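Local coordinates for protein enterochelin esterase (Salmonella enterica subsp. enterica serovar Typhimurium, PDB 3MGA) that probably hydrolyses the ester backbone of ferric enterobactin, the iron-loaded siderophore, so that the bacterium can use its iron, at residues A[94-106]-A[123-137]. Sequence-based numbering, arbitrary orientation.
Sequences SYCFIPTERDDVF and GWRQLLPQAIADPLN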
ATOM      1  N   SER A  94      -8.054  -5.324  -1.036  1.00 33.32           N
ATOM      2  CA  SER A  94      -8.591  -5.020  -2.346  1.00 35.02           C
ATOM      3  C   SER A  94      -8.863  -6.300  -3.093  1.00 35.63           C
ATOM      4  O   SER A  94      -8.280  -7.352  -2.787  1.00 34.88           O
ATOM      5  CB  SER A  94      -7.574  -4.226  -3.165  1.00 35.87           C
ATOM      6  OG  SER A  94      -7.159  -3.061  -2.491  1.00 39.57           O
ATOM      7  N   TYR A  95      -9.747  -6.216  -4.079  1.00 36.29           N
ATOM      8  CA  TYR A  95     -10.037  -7.371  -4.915  1.00 37.53           C
ATOM      9  C   TYR A  95     -10.592  -6.879  -6.238  1.00 39.02           C
ATOM     10  O   TYR A  95     -10.982  -5.714  -6.366  1.00 39.48           O
ATOM     11  CB  TYR A  95     -11.024  -8.339  -4.243  1.00 36.46           C
ATOM     12  CG  TYR A  95     -12.436  -7.808  -4.143  1.00 37.71           C
ATOM     13  CD1 TYR A  95     -12.812  -6.959  -3.113  1.00 36.63           C
ATOM     14  CD2 TYR A  95     -13.397  -8.163  -5.082  1.00 36.31           C
ATOM     15  CE1 TYR A  95     -14.114  -6.467  -3.028  1.00 39.16           C
ATOM     16  CE2 TYR A  95     -14.692  -7.684  -5.000  1.00 37.59           C
ATOM     17  CZ  TYR A  95     -15.047  -6.833  -3.980  1.00 38.85           C
ATOM     18  OH  TYR A  95     -16.340  -6.359  -3.911  1.00 36.99           O
ATOM     19  N   CYS A  96     -10.606  -7.771  -7.219  1.00 39.21           N
ATOM     20  CA  CYS A  96     -11.131  -7.456  -8.530  1.00 41.44           C
ATOM     21  C   CYS A  96     -11.497  -8.775  -9.176  1.00 42.66           C
ATOM     22  O   CYS A  96     -11.020  -9.819  -8.740  1.00 43.17           O
ATOM     23  CB  CYS A  96     -10.096  -6.679  -9.371  1.00 41.70           C
ATOM     24  SG  CYS A  96      -8.503  -7.523  -9.658  0.88 43.39           S
ATOM     25  N   PHE A  97     -12.381  -8.748 -10.167  1.00 44.51           N
ATOM     26  CA  PHE A  97     -12.739  -9.978 -10.861  1.00 46.41           C
ATOM     27  C   PHE A  97     -12.164  -9.917 -12.263  1.00 47.86           C
ATOM     28  O   PHE A  97     -11.896  -8.835 -12.782  1.00 48.67           O
ATOM     29  CB  PHE A  97     -14.258 -10.194 -10.949  1.00 47.52           C
ATOM     30  CG  PHE A  97     -14.989 -10.006  -9.648  1.00 47.94           C
ATOM     31  CD1 PHE A  97     -14.532 -10.597  -8.477  1.00 48.75           C
ATOM     32  CD2 PHE A  97     -16.199  -9.316  -9.617  1.00 48.37           C
ATOM     33  CE1 PHE A  97     -15.228 -10.436  -7.279  1.00 48.82           C
ATOM     34  CE2 PHE A  97     -16.905  -9.165  -8.431  1.00 48.16           C
ATOM     35  CZ  PHE A  97     -16.418  -9.726  -7.260  1.00 47.77           C
ATOM     36  N   ILE A  98     -11.975 -11.085 -12.874  1.00 49.85           N
ATOM     37  CA  ILE A  98     -11.457 -11.169 -14.227  1.00 51.33           C
ATOM     38  C   ILE A  98     -12.328 -12.129 -15.043  1.00 54.23           C
ATOM     39  O   ILE A  98     -11.967 -13.298 -15.243  1.00 54.55           O
ATOM     40  CB  ILE A  98     -10.002 -11.652 -14.257  1.00 51.81           C
ATOM     41  CG1 ILE A  98      -9.141 -10.843 -13.284  1.00 49.45           C
ATOM     42  CG2 ILE A  98      -9.451 -11.575 -15.683  1.00 51.55           C
ATOM     43  CD1 ILE A  98      -7.701 -11.261 -13.262  1.00 51.46           C
ATOM     44  N   PRO A  99     -13.492 -11.639 -15.507  1.00 55.44           N
ATOM     45  CA  PRO A  99     -14.377 -12.467 -16.313  1.00 57.89           C
ATOM     46  C   PRO A  99     -13.831 -12.561 -17.730  1.00 60.39           C
ATOM     47  O   PRO A  99     -13.706 -11.538 -18.402  1.00 62.67           O
ATOM     48  CB  PRO A  99     -15.708 -11.714 -16.270  1.00 57.77           C
ATOM     49  CG  PRO A  99     -15.350 -10.308 -16.000  1.00 57.25           C
ATOM     50  CD  PRO A  99     -14.038 -10.289 -15.282  1.00 54.55           C
ATOM     51  N   THR A 100     -13.495 -13.774 -18.168  1.00 61.74           N
ATOM     52  CA  THR A 100     -12.922 -13.986 -19.495  1.00 64.20           C
ATOM     53  C   THR A 100     -13.434 -15.240 -20.190  1.00 66.92           C
ATOM     54  O   THR A 100     -13.997 -16.132 -19.556  1.00 66.80           O
ATOM     55  CB  THR A 100     -11.385 -14.116 -19.418  1.00 63.80           C
ATOM     56  OG1 THR A 100     -10.865 -14.421 -20.722  1.00 66.28           O
ATOM     57  CG2 THR A 100     -10.985 -15.230 -18.450  1.00 61.08           C
ATOM     58  N   GLU A 101     -13.222 -15.283 -21.503  1.00 69.72           N
ATOM     59  CA  GLU A 101     -13.595 -16.422 -22.332  1.00 73.34           C
ATOM     60  C   GLU A 101     -12.396 -17.347 -22.458  1.00 74.20           C
ATOM     61  O   GLU A 101     -12.518 -18.467 -22.944  1.00 77.20           O
ATOM     62  CB  GLU A 101     -13.993 -15.968 -23.739  1.00 76.24           C
ATOM     63  CG  GLU A 101     -15.170 -15.006 -23.813  1.00 77.42           C
ATOM     64  CD  GLU A 101     -15.474 -14.575 -25.240  1.00 82.33           C
ATOM     65  OE1 GLU A 101     -14.747 -14.998 -26.165  1.00 84.55           O
ATOM     66  OE2 GLU A 101     -16.441 -13.810 -25.440  1.00 86.08           O
ATOM     67  N   ARG A 102     -11.229 -16.862 -22.040  1.00 73.11           N
ATOM     68  CA  ARG A 102      -9.996 -17.638 -22.128  1.00 73.88           C
ATOM     69  C   ARG A 102      -9.931 -18.725 -21.069  1.00 72.56           C
ATOM     70  O   ARG A 102     -10.423 -18.551 -19.948  1.00 70.87           O
ATOM     71  CB  ARG A 102      -8.775 -16.727 -21.969  1.00 73.10           C
ATOM     72  CG  ARG A 102      -8.660 -15.625 -23.014  1.00 75.41           C
ATOM     73  CD  ARG A 102      -7.396 -14.807 -22.792  1.00 76.26           C
ATOM     74  NE  ARG A 102      -6.185 -15.610 -22.969  1.00 78.74           N
ATOM     75  CZ  ARG A 102      -4.946 -15.164 -22.769  1.00 79.89           C
ATOM     76  NH1 ARG A 102      -4.732 -13.914 -22.366  1.00 80.15           N
ATOM     77  NH2 ARG A 102      -3.910 -15.977 -22.963  1.00 80.72           N
ATOM     78  N   ASP A 103      -9.318 -19.846 -21.436  1.00 73.53           N
ATOM     79  CA  ASP A 103      -9.134 -20.973 -20.526  1.00 72.86           C
ATOM     80  C   ASP A 103      -7.798 -21.677 -20.791  1.00 74.82           C
ATOM     81  O   ASP A 103      -7.633 -22.854 -20.462  1.00 76.52           O
ATOM     82  CB  ASP A 103     -10.307 -21.954 -20.650  1.00 73.66           C
ATOM     83  CG  ASP A 103     -10.482 -22.495 -22.069  1.00 76.56           C
ATOM     84  OD1 ASP A 103      -9.624 -22.227 -22.936  1.00 75.02           O
ATOM     85  OD2 ASP A 103     -11.488 -23.191 -22.313  1.00 76.72           O
ATOM     86  N   ASP A 104      -6.843 -20.939 -21.359  1.00 75.40           N
ATOM     87  CA  ASP A 104      -5.527 -21.487 -21.700  1.00 77.78           C
ATOM     88  C   ASP A 104      -4.369 -20.698 -21.079  1.00 76.14           C
ATOM     89  O   ASP A 104      -3.294 -20.604 -21.673  1.00 78.56           O
ATOM     90  CB  ASP A 104      -5.358 -21.544 -23.230  1.00 81.11           C
ATOM     91  CG  ASP A 104      -5.416 -20.160 -23.898  1.00 82.13           C
ATOM     92  OD1 ASP A 104      -5.773 -19.164 -23.224  1.00 79.45           O
ATOM     93  OD2 ASP A 104      -5.104 -20.075 -25.111  1.00 86.84           O
ATOM     94  N   VAL A 105      -4.580 -20.144 -19.887  1.00 72.60           N
ATOM     95  CA  VAL A 105      -3.537 -19.364 -19.217  1.00 71.39           C
ATOM     96  C   VAL A 105      -2.841 -20.198 -18.152  1.00 71.28           C
ATOM     97  O   VAL A 105      -1.633 -20.417 -18.220  1.00 73.04           O
ATOM     98  CB  VAL A 105      -4.098 -18.077 -18.570  1.00 68.07           C
ATOM     99  CG1 VAL A 105      -2.987 -17.314 -17.872  1.00 67.00           C
ATOM    100  CG2 VAL A 105      -4.758 -17.199 -19.614  1.00 67.56           C
ATOM    101  N   PHE A 106      -3.605 -20.662 -17.171  1.00 75.28           N
ATOM    102  CA  PHE A 106      -3.045 -21.475 -16.101  1.00 73.93           C
ATOM    103  C   PHE A 106      -3.073 -22.963 -16.427  1.00 78.55           C
ATOM    104  O   PHE A 106      -3.910 -23.438 -17.200  1.00 81.82           O
ATOM    105  CB  PHE A 106      -3.793 -21.242 -14.790  1.00 69.47           C
ATOM    106  CG  PHE A 106      -3.697 -19.832 -14.273  1.00 64.66           C
ATOM    107  CD1 PHE A 106      -2.529 -19.381 -13.676  1.00 62.93           C
ATOM    108  CD2 PHE A 106      -4.787 -18.974 -14.348  1.00 60.16           C
ATOM    109  CE1 PHE A 106      -2.437 -18.088 -13.183  1.00 63.05           C
ATOM    110  CE2 PHE A 106      -4.706 -17.685 -13.856  1.00 61.18           C
ATOM    111  CZ  PHE A 106      -3.528 -17.238 -13.270  1.00 60.97           C
ATOM    112  N   GLY A 123       1.202 -16.024 -15.256  1.00 73.59           N
ATOM    113  CA  GLY A 123      -0.188 -16.289 -15.621  1.00 70.60           C
ATOM    114  C   GLY A 123      -1.087 -15.084 -15.381  1.00 67.14           C
ATOM    115  O   GLY A 123      -1.921 -14.747 -16.227  1.00 67.92           O
ATOM    116  N   TRP A 124      -0.911 -14.430 -14.233  1.00 63.06           N
ATOM    117  CA  TRP A 124      -1.713 -13.248 -13.895  1.00 60.45           C
ATOM    118  C   TRP A 124      -1.408 -12.031 -14.753  1.00 63.85           C
ATOM    119  O   TRP A 124      -2.291 -11.204 -14.967  1.00 63.11           O
ATOM    120  CB  TRP A 124      -1.581 -12.868 -12.413  1.00 57.52           C
ATOM    121  CG  TRP A 124      -2.211 -13.852 -11.493  1.00 50.15           C
ATOM    122  CD1 TRP A 124      -1.580 -14.668 -10.609  1.00 50.24           C
ATOM    123  CD2 TRP A 124      -3.604 -14.158 -11.402  1.00 44.28           C
ATOM    124  NE1 TRP A 124      -2.499 -15.449  -9.944  1.00 47.16           N
ATOM    125  CE2 TRP A 124      -3.749 -15.154 -10.416  1.00 43.86           C
ATOM    126  CE3 TRP A 124      -4.746 -13.677 -12.049  1.00 44.01           C
ATOM    127  CZ2 TRP A 124      -4.991 -15.681 -10.061  1.00 41.48           C
ATOM    128  CZ3 TRP A 124      -5.979 -14.201 -11.699  1.00 43.27           C
ATOM    129  CH2 TRP A 124      -6.090 -15.197 -10.714  1.00 41.88           C
ATOM    130  N   ARG A 125      -0.171 -11.903 -15.229  1.00 68.69           N
ATOM    131  CA  ARG A 125       0.190 -10.767 -16.081  1.00 73.84           C
ATOM    132  C   ARG A 125      -0.623 -10.764 -17.380  1.00 75.41           C
ATOM    133  O   ARG A 125      -0.813  -9.708 -17.995  1.00 78.59           O
ATOM    134  CB  ARG A 125       1.691 -10.742 -16.408  1.00 80.38           C
ATOM    135  CG  ARG A 125       2.605 -10.414 -15.232  1.00 82.85           C
ATOM    136  CD  ARG A 125       4.050 -10.222 -15.700  1.00 93.26           C
ATOM    137  NE  ARG A 125       4.961  -9.889 -14.601  1.00 96.95           N
ATOM    138  CZ  ARG A 125       5.683 -10.771 -13.904  1.00 98.01           C
ATOM    139  NH1 ARG A 125       5.628 -12.072 -14.177  1.00 97.00           N
ATOM    140  NH2 ARG A 125       6.474 -10.344 -12.926  1.00100.65           N
ATOM    141  N   GLN A 126      -1.085 -11.943 -17.799  1.00 73.88           N
ATOM    142  CA  GLN A 126      -1.899 -12.065 -19.017  1.00 76.69           C
ATOM    143  C   GLN A 126      -3.399 -11.845 -18.780  1.00 71.49           C
ATOM    144  O   GLN A 126      -4.134 -11.546 -19.718  1.00 74.88           O
ATOM    145  CB  GLN A 126      -1.650 -13.409 -19.732  1.00 79.92           C
ATOM    146  CG  GLN A 126      -0.424 -13.432 -20.679  1.00 89.25           C
ATOM    147  CD  GLN A 126       0.904 -13.105 -20.005  1.00 92.08           C
ATOM    148  OE1 GLN A 126       1.018 -13.117 -18.783  1.00 90.41           O
ATOM    149  NE2 GLN A 126       1.919 -12.820 -20.813  1.00 98.33           N
ATOM    150  N   LEU A 127      -3.852 -11.966 -17.535  1.00 64.95           N
ATOM    151  CA  LEU A 127      -5.276 -11.782 -17.223  1.00 60.84           C
ATOM    152  C   LEU A 127      -5.620 -10.424 -16.586  1.00 58.05           C
ATOM    153  O   LEU A 127      -6.578  -9.779 -17.008  1.00 57.28           O
ATOM    154  CB  LEU A 127      -5.767 -12.921 -16.328  1.00 57.02           C
ATOM    155  CG  LEU A 127      -5.733 -14.313 -16.960  1.00 57.76           C
ATOM    156  CD1 LEU A 127      -6.085 -15.381 -15.944  1.00 50.68           C
ATOM    157  CD2 LEU A 127      -6.674 -14.373 -18.157  1.00 61.16           C
ATOM    158  N   LEU A 128      -4.836  -9.992 -15.598  1.00 56.96           N
ATOM    159  CA  LEU A 128      -5.086  -8.711 -14.885  1.00 56.55           C
ATOM    160  C   LEU A 128      -5.423  -7.492 -15.754  1.00 60.52           C
ATOM    161  O   LEU A 128      -6.184  -6.632 -15.318  1.00 59.72           O
ATOM    162  CB  LEU A 128      -3.938  -8.373 -13.923  1.00 56.47           C
ATOM    163  CG  LEU A 128      -3.840  -9.255 -12.668  1.00 53.45           C
ATOM    164  CD1 LEU A 128      -2.610  -8.902 -11.851  1.00 53.72           C
ATOM    165  CD2 LEU A 128      -5.092  -9.132 -11.810  1.00 47.02           C
ATOM    166  N   PRO A 129      -4.858  -7.390 -16.971  1.00 66.08           N
ATOM    167  CA  PRO A 129      -5.286  -6.230 -17.758  1.00 70.83           C
ATOM    168  C   PRO A 129      -6.800  -6.247 -18.050  1.00 69.92           C
ATOM    169  O   PRO A 129      -7.385  -5.193 -18.315  1.00 72.74           O
ATOM    170  CB  PRO A 129      -4.476  -6.363 -19.053  1.00 77.29           C
ATOM    171  CG  PRO A 129      -3.242  -7.090 -18.645  1.00 77.43           C
ATOM    172  CD  PRO A 129      -3.676  -8.050 -17.555  1.00 69.51           C
ATOM    173  N   GLN A 130      -7.409  -7.434 -17.998  1.00 66.80           N
ATOM    174  CA  GLN A 130      -8.842  -7.605 -18.240  1.00 66.37           C
ATOM    175  C   GLN A 130      -9.658  -7.501 -16.942  1.00 61.17           C
ATOM    176  O   GLN A 130     -10.894  -7.565 -16.972  1.00 61.62           O
ATOM    177  CB  GLN A 130      -9.106  -8.972 -18.887  1.00 68.13           C
ATOM    178  CG  GLN A 130      -8.425  -9.188 -20.246  1.00 75.52           C
ATOM    179  CD  GLN A 130      -8.708 -10.569 -20.851  1.00 78.91           C
ATOM    180  OE1 GLN A 130      -9.133 -11.497 -20.160  1.00 76.15           O
ATOM    181  NE2 GLN A 130      -8.456 -10.706 -22.147  1.00 88.11           N
ATOM    182  N   ALA A 131      -8.967  -7.350 -15.813  1.00 56.53           N
ATOM    183  CA  ALA A 131      -9.611  -7.251 -14.505  1.00 52.07           C
ATOM    184  C   ALA A 131     -10.485  -6.012 -14.354  1.00 51.49           C
ATOM    185  O   ALA A 131     -10.210  -4.973 -14.942  1.00 53.99           O
ATOM    186  CB  ALA A 131      -8.563  -7.278 -13.404  1.00 50.32           C
ATOM    187  N   ILE A 132     -11.541  -6.142 -13.551  1.00 48.61           N
ATOM    188  CA  ILE A 132     -12.480  -5.056 -13.305  1.00 49.03           C
ATOM    189  C   ILE A 132     -12.876  -4.997 -11.831  1.00 46.75           C
ATOM    190  O   ILE A 132     -12.753  -5.985 -11.100  1.00 44.74           O
ATOM    191  CB  ILE A 132     -13.777  -5.233 -14.134  1.00 51.62           C
ATOM    192  CG1 ILE A 132     -14.525  -6.507 -13.708  1.00 52.24           C
ATOM    193  CG2 ILE A 132     -13.469  -5.266 -15.633  1.00 53.31           C
ATOM    194  CD1 ILE A 132     -15.786  -6.783 -14.515  1.00 59.89           C
ATOM    195  N   ALA A 133     -13.350  -3.830 -11.405  1.00 47.08           N
ATOM    196  CA  ALA A 133     -13.824  -3.637 -10.046  1.00 45.81           C
ATOM    197  C   ALA A 133     -15.121  -4.418  -9.906  1.00 46.21           C
ATOM    198  O   ALA A 133     -15.578  -5.039 -10.856  1.00 46.51           O
ATOM    199  CB  ALA A 133     -14.073  -2.179  -9.775  1.00 46.90           C
ATOM    200  N   ASP A 134     -15.709  -4.390  -8.717  1.00 47.27           N
ATOM    201  CA  ASP A 134     -16.964  -5.086  -8.462  1.00 48.16           C
ATOM    202  C   ASP A 134     -18.099  -4.095  -8.745  1.00 50.57           C
ATOM    203  O   ASP A 134     -18.240  -3.109  -8.037  1.00 51.65           O
ATOM    204  CB  ASP A 134     -16.979  -5.586  -7.016  1.00 47.82           C
ATOM    205  CG  ASP A 134     -18.216  -6.406  -6.677  1.00 47.84           C
ATOM    206  OD1 ASP A 134     -19.177  -6.427  -7.458  1.00 49.62           O
ATOM    207  OD2 ASP A 134     -18.224  -7.027  -5.600  1.00 47.62           O
ATOM    208  N   PRO A 135     -18.918  -4.355  -9.785  1.00 53.53           N
ATOM    209  CA  PRO A 135     -20.002  -3.418 -10.134  1.00 56.96           C
ATOM    210  C   PRO A 135     -21.098  -3.271  -9.062  1.00 59.66           C
ATOM    211  O   PRO A 135     -21.922  -2.363  -9.140  1.00 62.17           O
ATOM    212  CB  PRO A 135     -20.570  -4.004 -11.430  1.00 59.35           C
ATOM    213  CG  PRO A 135     -20.225  -5.438 -11.392  1.00 57.91           C
ATOM    214  CD  PRO A 135     -18.947  -5.567 -10.626  1.00 53.54           C
ATOM    215  N   LEU A 136     -21.097  -4.156  -8.073  1.00 59.43           N
ATOM    216  CA  LEU A 136     -22.060  -4.096  -6.986  1.00 63.20           C
ATOM    217  C   LEU A 136     -21.535  -3.197  -5.856  1.00 62.98           C
ATOM    218  O   LEU A 136     -22.311  -2.704  -5.042  1.00 66.54           O
ATOM    219  CB  LEU A 136     -22.307  -5.500  -6.422  1.00 64.22           C
ATOM    220  CG  LEU A 136     -22.849  -6.619  -7.322  1.00 66.60           C
ATOM    221  CD1 LEU A 136     -21.984  -6.866  -8.541  1.00 64.14           C
ATOM    222  CD2 LEU A 136     -22.960  -7.900  -6.508  1.00 70.33           C
ATOM    223  N   ASN A 137     -20.218  -2.983  -5.826  1.00 60.07           N
ATOM    224  CA  ASN A 137     -19.555  -2.212  -4.766  1.00 60.21           C
ATOM    225  C   ASN A 137     -19.044  -0.844  -5.228  1.00 60.81           C
ATOM    226  O   ASN A 137     -18.073  -0.753  -5.987  1.00 58.74           O
ATOM    227  CB  ASN A 137     -18.392  -3.052  -4.216  1.00 57.64           C
ATOM    228  CG  ASN A 137     -17.688  -2.403  -3.036  1.00 56.53           C
ATOM    229  OD1 ASN A 137     -18.122  -1.373  -2.518  1.00 59.53           O
ATOM    230  ND2 ASN A 137     -16.594  -3.021  -2.599  1.00 45.39           N
TER
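In the N-terminal E-set-like domain, strand 94-100 is bridged by the chain that leaves helix 117-127, at a single antiparallel hydrogen-bonded pair, Phe97 with Ile132, on the side where Tyr95 bonds to Ser150 of strand 148-153. Phe97 N gives to Ile132 O (2.9 Å) and Ile132 N to Phe97 O (2.8 Å). Farther on, Asp134 meets the outer ends of the Tyr95 and Phe97 rings. With its CG anti to the backbone N (chi1 -176°), its OD2 takes the Tyr95 OH hydrogen bond (2.6 Å) on the anti lone pair, at the tyrosine ring edge, while Phe97 CE2 lies 3.5 Å from Asp134 CG. OD1 accepts from Leu136 N in an Asx turn, so both carboxylate oxygens are held.

On the helix side, Ile98 CG1 packs on Ala131 CB and its CD1 reaches both Leu128 CD2 and the edge of Trp124, at CZ3 (3.7 Å each). Past the strand, the loop folds back over the helix. Phe106 turns its edge to the Trp124 face, CZ 3.5 Å above that ring and the planes 65° apart, and Leu127 sends CD2 to Val105 CG2 and CD1 to Phe106 CE2. Tyr56 and Trp54 of strand 52-57 extend this aromatic cluster, within a two-sheet, E-set-like domain.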